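PDB 6MNZ: 3,4-dihydroxy-2-butanone 4-phosphate synthase, which probably catalyses the metal-dependent conversion of D-ribulose 5-phosphate to formate and 3,4-dihydroxy-2-butanone 4-phosphate, a step of riboflavin biosynthesis. Local coordinates for residues C163-E168 / A176-F181; E43-M48 / G54-T59; R212-E217 / F221-Y226; H235-K240 / R335-E340. All coordinates share one frame; numbering follows the deposited sequence.

Contact 1 of 4, residues C163-E168 / A176-F181; sequences CEIIKE and ADLEIF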
loop_
_atom_site.group_PDB
_atom_site.type_symbol
_atom_site.label_atom_id
_atom_site.label_comp_id
_atom_site.label_asym_id
_atom_site.label_seq_id
_atom_site.Cartn_x
_atom_site.Cartn_y
_atom_site.Cartn_z
ATOM N N CYS A 163 21.202 16.601 11.842
ATOM C CA CYS A 163 21.442 16.039 13.165
ATOM C C CYS A 163 20.373 16.564 14.110
ATOM O O CYS A 163 20.189 17.780 14.220
ATOM C CB CYS A 163 22.842 16.410 13.671
ATOM S SG CYS A 163 23.396 15.525 15.151
ATOM N N GLU A 164 19.758 15.661 14.871
ATOM C CA GLU A 164 18.722 16.059 15.814
ATOM C C GLU A 164 19.315 16.899 16.940
ATOM O O GLU A 164 20.404 16.612 17.445
ATOM C CB GLU A 164 18.030 14.827 16.396
ATOM C CG GLU A 164 17.297 13.977 15.376
ATOM C CD GLU A 164 18.165 12.877 14.801
ATOM O OE1 GLU A 164 19.387 13.100 14.672
ATOM O OE2 GLU A 164 17.675 11.732 14.704
ATOM N N ILE A 165 18.553 17.892 17.389
ATOM C CA ILE A 165 18.975 18.792 18.457
ATOM C C ILE A 165 18.330 18.311 19.752
ATOM O O ILE A 165 17.112 18.418 19.932
ATOM C CB ILE A 165 18.605 20.248 18.145
ATOM C CG1 ILE A 165 19.403 20.740 16.934
ATOM C CG2 ILE A 165 18.870 21.143 19.354
ATOM C CD1 ILE A 165 18.936 22.073 16.376
ATOM N N ILE A 166 19.143 17.748 20.643
ATOM C CA ILE A 166 18.677 17.177 21.901
ATOM C C ILE A 166 19.090 18.112 23.030
ATOM O O ILE A 166 20.260 18.501 23.125
ATOM C CB ILE A 166 19.242 15.764 22.125
ATOM C CG1 ILE A 166 19.041 14.899 20.878
ATOM C CG2 ILE A 166 18.577 15.109 23.328
ATOM C CD1 ILE A 166 19.669 13.523 20.977
ATOM N N LYS A 167 18.141 18.439 23.903
ATOM C CA LYS A 167 18.427 19.336 25.013
ATOM C C LYS A 167 19.556 18.779 25.872
ATOM O O LYS A 167 19.783 17.568 25.935
ATOM C CB LYS A 167 17.172 19.547 25.860
ATOM C CG LYS A 167 16.063 20.298 25.133
ATOM C CD LYS A 167 14.805 20.414 25.983
ATOM C CE LYS A 167 15.084 21.123 27.299
ATOM N NZ LYS A 167 13.849 21.676 27.913
ATOM N N GLU A 168 20.277 19.689 26.533
ATOM C CA GLU A 168 21.114 19.297 27.662
ATOM C C GLU A 168 20.356 18.383 28.617
ATOM O O GLU A 168 20.851 17.309 28.977
ATOM C CB GLU A 168 21.611 20.545 28.394
ATOM C CG GLU A 168 22.654 20.275 29.467
ATOM C CD GLU A 168 22.769 21.411 30.466
ATOM O OE1 GLU A 168 21.720 21.883 30.951
ATOM O OE2 GLU A 168 23.901 21.687 30.917
ATOM N N ALA A 176 10.276 25.989 21.461
ATOM C CA ALA A 176 10.794 26.902 22.474
ATOM C C ALA A 176 12.302 26.751 22.634
ATOM O O ALA A 176 13.056 27.719 22.483
ATOM C CB ALA A 176 10.085 26.653 23.806
ATOM N N ASP A 177 12.764 25.527 22.896
ATOM C CA ASP A 177 14.188 25.306 23.120
ATOM C C ASP A 177 14.993 25.467 21.836
ATOM O O ASP A 177 16.140 25.924 21.880
ATOM C CB ASP A 177 14.414 23.917 23.715
ATOM C CG ASP A 177 13.470 23.615 24.862
ATOM O OD1 ASP A 177 13.761 24.041 25.999
ATOM O OD2 ASP A 177 12.388 23.045 24.607
ATOM N N LEU A 178 14.404 25.136 20.684
ATOM C CA LEU A 178 15.114 25.307 19.421
ATOM C C LEU A 178 15.306 26.783 19.094
ATOM O O LEU A 178 16.378 27.187 18.628
ATOM C CB LEU A 178 14.362 24.605 18.291
ATOM C CG LEU A 178 14.196 23.090 18.413
ATOM C CD1 LEU A 178 13.227 22.600 17.355
ATOM C CD2 LEU A 178 15.524 22.360 18.293
ATOM N N GLU A 179 14.297 27.612 19.381
ATOM C CA GLU A 179 14.420 29.044 19.127
ATOM C C GLU A 179 15.557 29.643 19.942
ATOM O O GLU A 179 16.368 30.419 19.425
ATOM C CB GLU A 179 13.103 29.748 19.454
ATOM C CG GLU A 179 11.985 29.484 18.464
ATOM C CD GLU A 179 10.720 30.254 18.801
ATOM O OE1 GLU A 179 10.422 30.412 20.004
ATOM O OE2 GLU A 179 9.978 30.617 17.866
ATOM N N ILE A 180 15.623 29.300 21.230
ATOM C CA ILE A 180 16.751 29.719 22.059
ATOM C C ILE A 180 18.062 29.279 21.423
ATOM O O ILE A 180 19.011 30.062 21.306
ATOM C CB ILE A 180 16.604 29.157 23.485
ATOM C CG1 ILE A 180 15.308 29.660 24.127
ATOM C CG2 ILE A 180 17.805 29.547 24.335
ATOM C CD1 ILE A 180 14.892 28.878 25.352
ATOM N N PHE A 181 18.169 27.986 21.105
ATOM C CA PHE A 181 19.414 27.456 20.561
ATOM C C PHE A 181 19.802 28.175 19.274
ATOM O O PHE A 181 20.979 28.487 19.061
ATOM C CB PHE A 181 19.271 25.954 20.317
ATOM C CG PHE A 181 20.530 25.293 19.841
ATOM C CD1 PHE A 181 20.790 25.169 18.487
ATOM C CD2 PHE A 181 21.355 24.629 20.734
ATOM C CE1 PHE A 181 21.950 24.563 18.046
ATOM C CE2 PHE A 181 22.533 24.053 20.307
ATOM C CZ PHE A 181 22.819 23.997 18.958
#
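With CG set anti to its carbonyl carbon (chi1 -67°) and the chain bent at chi3 (58°), K167 swings its amine over to D177, whereas F181, its CG anti to the backbone N (chi1 -176°), turns its ring in towards I165. The pairing belongs to the alpha+beta fold of the DHBP synthase domain: the chain leaving strand 160-164 runs past helix 175-184, the next helix along. I165 carries the apolar half. Its CG2 branch lies over one face of the F181 ring and also meets L178 CD2 at 3.7 Å, while its CD1 comes within 4.2 Å of F181 CD1. Strand residues I20 and L33 close in on both I165 and F181. At the more open edge K167 and D177 form a salt bridge, approaching almost at right angles. F181 also touches H185, and its side chain is about 3 Å from a bound sulfate ion, probably from the crystallisation liquor. E164, predicted to be essential for activity, immediately precedes I165 but points away from the helix. D177 OD2 takes a weak hydrogen bond from R174 N, and K167 NZ donates to D177 OD1 at 3.0 Å from well above the carboxylate plane.

Contact 2 of 4, residues E43-M48 / G54-T59; sequences EDINFM and GLVCLT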
loop_
_atom_site.group_PDB
_atom_site.type_symbol
_atom_site.label_atom_id
_atom_site.label_comp_id
_atom_site.label_asym_id
_atom_site.label_seq_id
_atom_site.Cartn_x
_atom_site.Cartn_y
_atom_site.Cartn_z
ATOM N N GLU A 43 34.908 20.578 11.253
ATOM C CA GLU A 43 34.379 21.332 12.382
ATOM C C GLU A 43 32.860 21.436 12.348
ATOM O O GLU A 43 32.245 21.647 13.398
ATOM C CB GLU A 43 34.986 22.736 12.420
ATOM C CG GLU A 43 36.020 22.948 13.520
ATOM C CD GLU A 43 35.502 22.580 14.901
ATOM O OE1 GLU A 43 36.029 21.611 15.488
ATOM O OE2 GLU A 43 34.480 23.157 15.329
ATOM N N ASP A 44 32.237 21.195 11.193
ATOM C CA ASP A 44 30.779 21.185 11.133
ATOM C C ASP A 44 30.211 19.917 11.758
ATOM O O ASP A 44 29.296 19.986 12.588
ATOM C CB ASP A 44 30.313 21.326 9.684
ATOM C CG ASP A 44 30.597 22.701 9.114
ATOM O OD1 ASP A 44 29.995 23.680 9.600
ATOM O OD2 ASP A 44 31.365 22.792 8.133
ATOM N N ILE A 45 30.807 18.763 11.457
ATOM C CA ILE A 45 30.389 17.524 12.107
ATOM C C ILE A 45 30.626 17.609 13.608
ATOM O O ILE A 45 29.801 17.154 14.409
ATOM C CB ILE A 45 31.125 16.319 11.489
ATOM C CG1 ILE A 45 30.943 16.292 9.970
ATOM C CG2 ILE A 45 30.628 15.020 12.105
ATOM C CD1 ILE A 45 29.496 16.290 9.517
ATOM N N ASN A 46 31.733 18.234 14.017
ATOM C CA ASN A 46 32.054 18.302 15.439
ATOM C C ASN A 46 31.060 19.177 16.190
ATOM O O ASN A 46 30.675 18.858 17.320
ATOM C CB ASN A 46 33.476 18.826 15.634
ATOM C CG ASN A 46 33.889 18.852 17.092
ATOM O OD1 ASN A 46 34.262 19.898 17.623
ATOM N ND2 ASN A 46 33.810 17.702 17.753
ATOM N N PHE A 47 30.661 20.305 15.597
ATOM C CA PHE A 47 29.601 21.111 16.191
ATOM C C PHE A 47 28.316 20.309 16.331
ATOM O O PHE A 47 27.611 20.421 17.342
ATOM C CB PHE A 47 29.357 22.365 15.353
ATOM C CG PHE A 47 28.287 23.261 15.903
ATOM C CD1 PHE A 47 26.980 23.153 15.461
ATOM C CD2 PHE A 47 28.584 24.204 16.871
ATOM C CE1 PHE A 47 25.977 23.909 16.032
ATOM C CE2 PHE A 47 27.584 24.951 17.456
ATOM C CZ PHE A 47 26.285 24.837 17.003
ATOM N N MET A 48 28.042 19.422 15.373
ATOM C CA MET A 48 26.801 18.656 15.406
ATOM C C MET A 48 26.804 17.662 16.561
ATOM O O MET A 48 25.892 17.661 17.394
ATOM C CB MET A 48 26.600 17.937 14.074
ATOM C CG MET A 48 26.109 18.845 12.962
ATOM S SD MET A 48 25.593 17.928 11.504
ATOM C CE MET A 48 24.419 19.071 10.780
ATOM N N GLY A 54 22.397 14.508 18.321
ATOM C CA GLY A 54 21.657 13.464 17.647
ATOM C C GLY A 54 22.518 12.650 16.700
ATOM O O GLY A 54 23.748 12.724 16.693
ATOM N N LEU A 55 21.839 11.867 15.868
ATOM C CA LEU A 55 22.498 11.122 14.804
ATOM C C LEU A 55 22.838 12.065 13.656
ATOM O O LEU A 55 21.942 12.650 13.038
ATOM C CB LEU A 55 21.600 9.990 14.315
ATOM C CG LEU A 55 21.815 8.609 14.933
ATOM C CD1 LEU A 55 20.716 7.652 14.473
ATOM C CD2 LEU A 55 23.185 8.066 14.574
ATOM N N VAL A 56 24.120 12.126 13.303
ATOM C CA VAL A 56 24.535 12.788 12.072
ATOM C C VAL A 56 24.157 11.911 10.886
ATOM O O VAL A 56 24.615 10.768 10.769
ATOM C CB VAL A 56 26.040 13.080 12.089
ATOM C CG1 VAL A 56 26.509 13.553 10.721
ATOM C CG2 VAL A 56 26.356 14.116 13.157
ATOM N N CYS A 57 23.373 12.467 9.967
ATOM C CA CYS A 57 22.878 11.742 8.808
ATOM C C CYS A 57 23.115 12.579 7.560
ATOM O O CYS A 57 23.516 13.742 7.644
ATOM C CB CYS A 57 21.391 11.405 8.962
ATOM S SG CYS A 57 21.044 10.236 10.300
ATOM N N LEU A 58 23.086 11.902 6.411
ATOM C CA LEU A 58 23.449 12.496 5.123
ATOM C C LEU A 58 22.304 12.240 4.146
ATOM O O LEU A 58 22.115 11.111 3.690
ATOM C CB LEU A 58 24.760 11.924 4.595
ATOM C CG LEU A 58 25.035 12.255 3.127
ATOM C CD1 LEU A 58 25.028 13.755 2.907
ATOM C CD2 LEU A 58 26.333 11.630 2.639
ATOM N N THR A 59 21.464 13.247 3.936
ATOM C CA THR A 59 20.326 13.092 3.042
ATOM C C THR A 59 20.797 13.037 1.591
ATOM O O THR A 59 21.685 13.795 1.192
ATOM C CB THR A 59 19.348 14.247 3.247
ATOM O OG1 THR A 59 19.967 15.476 2.848
ATOM C CG2 THR A 59 18.943 14.340 4.714
#
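M48 and V56 mark the closest backbone approach, their CA atoms 7.1 Å apart where helix 42-52 passes the chain leading into strand 57-60. No hydrogen bond links the two segments, and the contact shows how one branched side chain can serve two helical positions a turn apart. V56 points at the helix, and its two methyls divide the work. CG2 rests against M48 CB at 3.9 Å, close to the helix backbone. CG1, placed anti to the backbone N of V56 (chi1 170°), comes to 4.2 Å from I45 CD1. I45 leaves the helix obliquely, and only the end of its chain bends back to this methyl. M48 is used differently: its CB makes the nearest approach to V56, and the rest of the chain runs on, extended beyond CG, across the sheet to L33 and I35 of strand 31-36 and to V161 and C163 of strand 160-164. V161 touches V56 as well, so the three touching residues are buried in one apolar layer between helix and sheet. On another side of the helix the F47 ring meets those of H51 and H185. Strands 31-36 and 57-60 run the same way with strand 160-164, antiparallel to both, between them, and the contact seals the helix of this beta-alpha-beta crossover onto the sheet of the DHBP synthase domain.

Contact 3 of 4, residues R212-E217 / F221-Y226; sequences RTIQTE and FELYRY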
loop_
_atom_site.group_PDB
_atom_site.type_symbol
_atom_site.label_atom_id
_atom_site.label_comp_id
_atom_site.label_asym_id
_atom_site.label_seq_id
_atom_site.Cartn_x
_atom_site.Cartn_y
_atom_site.Cartn_z
ATOM N N ARG A 212 -11.152 15.790 -20.830
ATOM C CA ARG A 212 -12.193 14.834 -21.171
ATOM C C ARG A 212 -13.540 15.464 -20.852
ATOM O O ARG A 212 -13.630 16.437 -20.098
ATOM C CB ARG A 212 -12.023 13.512 -20.412
ATOM C CG ARG A 212 -10.948 12.595 -20.976
ATOM C CD ARG A 212 -10.567 11.510 -19.977
ATOM N NE ARG A 212 -11.651 10.553 -19.764
ATOM C CZ ARG A 212 -11.913 9.523 -20.563
ATOM N NH1 ARG A 212 -11.183 9.315 -21.652
ATOM N NH2 ARG A 212 -12.925 8.711 -20.286
ATOM N N THR A 213 -14.602 14.827 -21.339
ATOM C CA THR A 213 -15.964 15.158 -20.947
ATOM C C THR A 213 -16.639 13.921 -20.377
ATOM O O THR A 213 -16.581 12.844 -20.981
ATOM C CB THR A 213 -16.776 15.696 -22.128
ATOM O OG1 THR A 213 -16.198 16.924 -22.588
ATOM C CG2 THR A 213 -18.217 15.944 -21.708
ATOM N N ILE A 214 -17.332 14.095 -19.255
ATOM C CA ILE A 214 -17.966 12.996 -18.541
ATOM C C ILE A 214 -19.434 13.337 -18.340
ATOM O O ILE A 214 -19.793 14.495 -18.106
ATOM C CB ILE A 214 -17.285 12.727 -17.184
ATOM C CG1 ILE A 214 -17.099 14.039 -16.421
ATOM C CG2 ILE A 214 -15.948 12.037 -17.391
ATOM C CD1 ILE A 214 -16.926 13.857 -14.936
ATOM N N GLN A 215 -20.259 12.298 -18.270
ATOM C CA GLN A 215 -21.698 12.446 -18.098
ATOM C C GLN A 215 -22.076 11.909 -16.726
ATOM O O GLN A 215 -21.776 10.753 -16.405
ATOM C CB GLN A 215 -22.462 11.712 -19.199
ATOM C CG GLN A 215 -22.048 12.114 -20.602
ATOM C CD GLN A 215 -22.204 13.603 -20.847
ATOM O OE1 GLN A 215 -22.996 14.272 -20.182
ATOM N NE2 GLN A 215 -21.476 14.121 -21.828
ATOM N N THR A 216 -22.630 12.779 -15.886
ATOM C CA THR A 216 -22.885 12.473 -14.489
ATOM C C THR A 216 -24.357 12.694 -14.173
ATOM O O THR A 216 -25.048 13.465 -14.844
ATOM C CB THR A 216 -22.017 13.340 -13.571
ATOM O OG1 THR A 216 -20.674 13.373 -14.071
ATOM C CG2 THR A 216 -22.012 12.789 -12.166
ATOM N N GLU A 217 -24.785 12.139 -13.036
ATOM C CA GLU A 217 -26.130 12.399 -12.541
ATOM C C GLU A 217 -26.336 13.852 -12.133
ATOM O O GLU A 217 -27.486 14.288 -12.013
ATOM C CB GLU A 217 -26.433 11.483 -11.353
ATOM C CG GLU A 217 -26.177 10.011 -11.634
ATOM C CD GLU A 217 -27.122 9.089 -10.880
ATOM O OE1 GLU A 217 -28.100 9.583 -10.281
ATOM O OE2 GLU A 217 -26.873 7.867 -10.871
ATOM N N PHE A 221 -19.444 17.263 -17.000
ATOM C CA PHE A 221 -18.250 17.925 -16.501
ATOM C C PHE A 221 -17.125 17.783 -17.516
ATOM O O PHE A 221 -17.083 16.828 -18.295
ATOM C CB PHE A 221 -17.814 17.346 -15.149
ATOM C CG PHE A 221 -18.648 17.813 -13.994
ATOM C CD1 PHE A 221 -19.610 16.986 -13.440
ATOM C CD2 PHE A 221 -18.443 19.062 -13.436
ATOM C CE1 PHE A 221 -20.309 17.372 -12.315
ATOM C CE2 PHE A 221 -19.167 19.469 -12.332
ATOM C CZ PHE A 221 -20.090 18.616 -11.761
ATOM N N GLU A 222 -16.148 18.679 -17.414
ATOM C CA GLU A 222 -14.859 18.511 -18.072
ATOM C C GLU A 222 -13.846 17.957 -17.078
ATOM O O GLU A 222 -13.692 18.492 -15.976
ATOM C CB GLU A 222 -14.363 19.841 -18.644
ATOM C CG GLU A 222 -15.341 20.513 -19.589
ATOM C CD GLU A 222 -15.543 19.731 -20.873
ATOM O OE1 GLU A 222 -14.715 18.843 -21.168
ATOM O OE2 GLU A 222 -16.495 20.045 -21.616
ATOM N N LEU A 223 -13.182 16.865 -17.459
ATOM C CA LEU A 223 -12.205 16.197 -16.605
ATOM C C LEU A 223 -10.811 16.693 -16.974
ATOM O O LEU A 223 -10.243 16.261 -17.981
ATOM C CB LEU A 223 -12.299 14.681 -16.764
ATOM C CG LEU A 223 -12.118 13.842 -15.502
ATOM C CD1 LEU A 223 -13.356 13.924 -14.630
ATOM C CD2 LEU A 223 -11.812 12.399 -15.870
ATOM N N TYR A 224 -10.183 17.411 -16.048
ATOM C CA TYR A 224 -8.769 17.760 -16.144
ATOM C C TYR A 224 -7.975 16.830 -15.233
ATOM O O TYR A 224 -8.217 16.787 -14.023
ATOM C CB TYR A 224 -8.551 19.226 -15.771
ATOM C CG TYR A 224 -9.298 20.204 -16.656
ATOM C CD1 TYR A 224 -8.610 21.143 -17.414
ATOM C CD2 TYR A 224 -10.683 20.307 -16.600
ATOM C CE1 TYR A 224 -9.284 22.115 -18.132
ATOM C CE2 TYR A 224 -11.367 21.192 -17.414
ATOM C CZ TYR A 224 -10.659 22.100 -18.172
ATOM O OH TYR A 224 -11.328 23.042 -18.920
ATOM N N ARG A 225 -7.134 15.990 -15.834
ATOM C CA ARG A 225 -6.201 15.149 -15.094
ATOM C C ARG A 225 -4.860 15.856 -14.938
ATOM O O ARG A 225 -4.220 16.211 -15.934
ATOM C CB ARG A 225 -6.015 13.807 -15.806
ATOM C CG ARG A 225 -7.174 12.839 -15.603
ATOM C CD ARG A 225 -7.168 11.717 -16.635
ATOM N NE ARG A 225 -6.615 10.477 -16.094
ATOM C CZ ARG A 225 -5.406 9.998 -16.375
ATOM N NH1 ARG A 225 -4.607 10.622 -17.235
ATOM N NH2 ARG A 225 -5.017 8.847 -15.841
ATOM N N TYR A 226 -4.393 15.966 -13.696
ATOM C CA TYR A 226 -3.127 16.612 -13.381
ATOM C C TYR A 226 -2.171 15.621 -12.730
ATOM O O TYR A 226 -2.592 14.639 -12.113
ATOM C CB TYR A 226 -3.338 17.807 -12.449
ATOM C CG TYR A 226 -4.066 18.958 -13.096
ATOM C CD1 TYR A 226 -5.453 19.009 -13.109
ATOM C CD2 TYR A 226 -3.370 19.991 -13.704
ATOM C CE1 TYR A 226 -6.117 20.121 -13.586
ATOM C CE2 TYR A 226 -4.024 21.116 -14.158
ATOM C CZ TYR A 226 -5.401 21.126 -14.199
ATOM O OH TYR A 226 -6.059 22.155 -14.831
#
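T213 and E222 meet across neighbouring strands, T213 OG1 donating to E222 OE1 at 2.8 Å. The hydroxyl comes in on the syn side of the carboxylate, tilted 33° out of its plane, and a bend at chi2 (-67°) folds the glutamate back over the strand to receive it. On the reverse face of the sheet I214 is the central apolar contact. Its CD1 lies 3.6 Å from F221 CB and equally 3.6 Å from L223 CD1, crossing the leucine almost perpendicularly, and T216 OG1 approaches the F221 ring at its edge, in plane. R212 joins this face by its CB, 3.8 Å from L223 CB. Behind the side chains stands an antiparallel beta hairpin, strands 206-215 and 220-228. I214 and F221 form a hydrogen-bonded pair, with I214 N to F221 O at 2.9 Å and F221 N to I214 O at 3.0 Å. R212 and L223 form a second, in which L223 N donates to R212 O (2.7 Å) from above the carbonyl plane and the return bond is weak. Further out, L238 and K240 pack on F221, and R225 is held by a salt bridge to D210. L261 of the second subunit lies against both I214 and T216.

Contact 4 of 4, residues H235-K240 / R335-E340; sequences HLALVK and RDLGVE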
loop_
_atom_site.group_PDB
_atom_site.type_symbol
_atom_site.label_atom_id
_atom_site.label_comp_id
_atom_site.label_asym_id
_atom_site.label_seq_id
_atom_site.Cartn_x
_atom_site.Cartn_y
_atom_site.Cartn_z
ATOM N N HIS A 235 -4.134 13.856 -10.011
ATOM C CA HIS A 235 -5.117 14.807 -9.509
ATOM C C HIS A 235 -6.139 15.151 -10.587
ATOM O O HIS A 235 -5.803 15.287 -11.766
ATOM C CB HIS A 235 -4.439 16.089 -9.022
ATOM C CG HIS A 235 -3.277 15.848 -8.111
ATOM N ND1 HIS A 235 -3.413 15.758 -6.744
ATOM C CD2 HIS A 235 -1.947 15.804 -8.359
ATOM C CE1 HIS A 235 -2.236 15.494 -6.208
ATOM N NE2 HIS A 235 -1.321 15.584 -7.156
ATOM N N LEU A 236 -7.372 15.400 -10.151
ATOM C CA LEU A 236 -8.470 15.710 -11.054
ATOM C C LEU A 236 -9.040 17.089 -10.750
ATOM O O LEU A 236 -8.910 17.608 -9.637
ATOM C CB LEU A 236 -9.582 14.661 -10.951
ATOM C CG LEU A 236 -9.164 13.232 -11.295
ATOM C CD1 LEU A 236 -10.266 12.266 -10.923
ATOM C CD2 LEU A 236 -8.824 13.114 -12.767
ATOM N N ALA A 237 -9.749 17.639 -11.735
ATOM C CA ALA A 237 -10.514 18.870 -11.543
ATOM C C ALA A 237 -11.772 18.785 -12.396
ATOM O O ALA A 237 -11.679 18.621 -13.616
ATOM C CB ALA A 237 -9.684 20.096 -11.910
ATOM N N LEU A 238 -12.920 18.661 -11.734
ATOM C CA LEU A 238 -14.217 18.698 -12.398
ATOM C C LEU A 238 -14.679 20.143 -12.541
ATOM O O LEU A 238 -14.818 20.856 -11.541
ATOM C CB LEU A 238 -15.243 17.883 -11.612
ATOM C CG LEU A 238 -15.163 16.367 -11.791
ATOM C CD1 LEU A 238 -13.928 15.813 -11.102
ATOM C CD2 LEU A 238 -16.421 15.698 -11.257
ATOM N N VAL A 239 -14.843 20.593 -13.785
ATOM C CA VAL A 239 -15.193 21.975 -14.091
ATOM C C VAL A 239 -16.566 21.999 -14.747
ATOM O O VAL A 239 -16.898 21.118 -15.549
ATOM C CB VAL A 239 -14.145 22.639 -15.008
ATOM C CG1 VAL A 239 -14.518 24.088 -15.279
ATOM C CG2 VAL A 239 -12.765 22.548 -14.380
ATOM N N LYS A 240 -17.386 22.973 -14.351
ATOM C CA LYS A 240 -18.613 23.311 -15.062
ATOM C C LYS A 240 -18.590 24.797 -15.381
ATOM O O LYS A 240 -18.571 25.629 -14.468
ATOM C CB LYS A 240 -19.851 22.955 -14.232
ATOM C CG LYS A 240 -21.183 23.354 -14.866
ATOM C CD LYS A 240 -21.500 22.524 -16.106
ATOM C CE LYS A 240 -22.443 23.264 -17.048
ATOM N NZ LYS A 240 -23.476 22.363 -17.630
ATOM N N ARG A 335 -5.362 27.956 -10.671
ATOM C CA ARG A 335 -4.727 28.931 -11.550
ATOM C C ARG A 335 -4.632 28.408 -12.976
ATOM O O ARG A 335 -4.851 29.159 -13.934
ATOM C CB ARG A 335 -3.339 29.293 -11.028
ATOM C CG ARG A 335 -2.594 30.269 -11.928
ATOM C CD ARG A 335 -1.417 30.905 -11.207
ATOM N NE ARG A 335 -0.341 29.944 -10.979
ATOM C CZ ARG A 335 0.232 29.707 -9.802
ATOM N NH1 ARG A 335 -0.141 30.371 -8.714
ATOM N NH2 ARG A 335 1.202 28.809 -9.714
ATOM N N ASP A 336 -4.223 27.148 -13.141
ATOM C CA ASP A 336 -4.132 26.574 -14.478
ATOM C C ASP A 336 -5.481 26.590 -15.180
ATOM O O ASP A 336 -5.543 26.779 -16.400
ATOM C CB ASP A 336 -3.590 25.145 -14.402
ATOM C CG ASP A 336 -3.572 24.458 -15.753
ATOM O OD1 ASP A 336 -2.648 24.731 -16.547
ATOM O OD2 ASP A 336 -4.464 23.621 -16.009
ATOM N N LEU A 337 -6.569 26.445 -14.425
ATOM C CA LEU A 337 -7.908 26.574 -14.981
ATOM C C LEU A 337 -8.328 28.023 -15.195
ATOM O O LEU A 337 -9.358 28.260 -15.836
ATOM C CB LEU A 337 -8.917 25.878 -14.064
ATOM C CG LEU A 337 -8.727 24.368 -13.914
ATOM C CD1 LEU A 337 -9.537 23.827 -12.744
ATOM C CD2 LEU A 337 -9.102 23.649 -15.202
ATOM N N GLY A 338 -7.531 28.987 -14.746
ATOM C CA GLY A 338 -7.861 30.384 -14.934
ATOM C C GLY A 338 -8.763 30.969 -13.873
ATOM O O GLY A 338 -9.505 31.916 -14.158
ATOM N N VAL A 339 -8.742 30.419 -12.666
ATOM C CA VAL A 339 -9.538 30.944 -11.565
ATOM C C VAL A 339 -8.825 32.142 -10.953
ATOM O O VAL A 339 -7.600 32.139 -10.784
ATOM C CB VAL A 339 -9.792 29.846 -10.518
ATOM C CG1 VAL A 339 -10.639 30.382 -9.375
ATOM C CG2 VAL A 339 -10.462 28.646 -11.169
ATOM N N GLU A 340 -9.590 33.198 -10.678
ATOM C CA GLU A 340 -9.053 34.426 -10.103
ATOM C C GLU A 340 -9.847 34.945 -8.914
ATOM O O GLU A 340 -9.275 35.663 -8.085
ATOM C CB GLU A 340 -8.984 35.532 -11.169
ATOM C CG GLU A 340 -8.103 36.717 -10.783
ATOM C CD GLU A 340 -8.131 37.831 -11.813
ATOM O OE1 GLU A 340 -7.820 38.984 -11.448
ATOM O OE2 GLU A 340 -8.480 37.559 -12.981
#
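L337 touches A237 and V239, two residues apart on strand 235-239, and is a clear case of one leucine packing on both. Its CB heads towards the strand but stays short of it, and CG comes only to its margin; contact is made by the methyls. The approach is completed one bond later. With CG anti to the carbonyl carbon (chi1 -63°) the two methyls are carried forward onto the strand. CD1 does most of the touching: it lies 3.8 Å from A237 CB and 3.8 Å from V239 CG2, bridging the two strand residues. CD2 adds a second contact with the valine, 3.9 Å from V239 CG2, so that this one methyl of V239 meets both tips of the leucine as the two side chains run alongside each other, pointing opposite ways. The chain turns immediately afterwards. G338 has positive phi (86°) and closes a Schellman motif, with G338 N bonded to R335 O at 2.8 Å, which ends helix 320-336 and leads the backbone off beyond L337. All three touching residues are buried. Y224 and Y226 of strand 220-228 also pack on L337, and V289 adds a further apolar neighbour, while the adjacent D336 is tied to the same sheet by a salt bridge to R208 and a hydrogen bond to Y226. Helix 320-336 thus lies over strands 220-228 and 235-239, with I333 against A237, whereas L238, whose CB points away from L337, packs on L261 of the second subunit.

Overall arrangement
The four contacts fall into two pairs, one in each domain of the chain. Contacts 1 and 2 share the mixed sheet of the DHBP synthase domain, their centres about 14 Å apart, and touch where E164 OE1 accepts a weak hydrogen bond from L55 N. Both flank the predicted active site: the side chain of I165 is about 6 Å from that of D32, and that of V56 about 7 Å from that of E164. Contacts 3 and 4, centres about 11 Å apart, share the mixed sheet of the GTP cyclohydrolase II-like domain and both reach the second subunit. The pairs lie far apart, with about 50 Å between the centres of contacts 1 and 3.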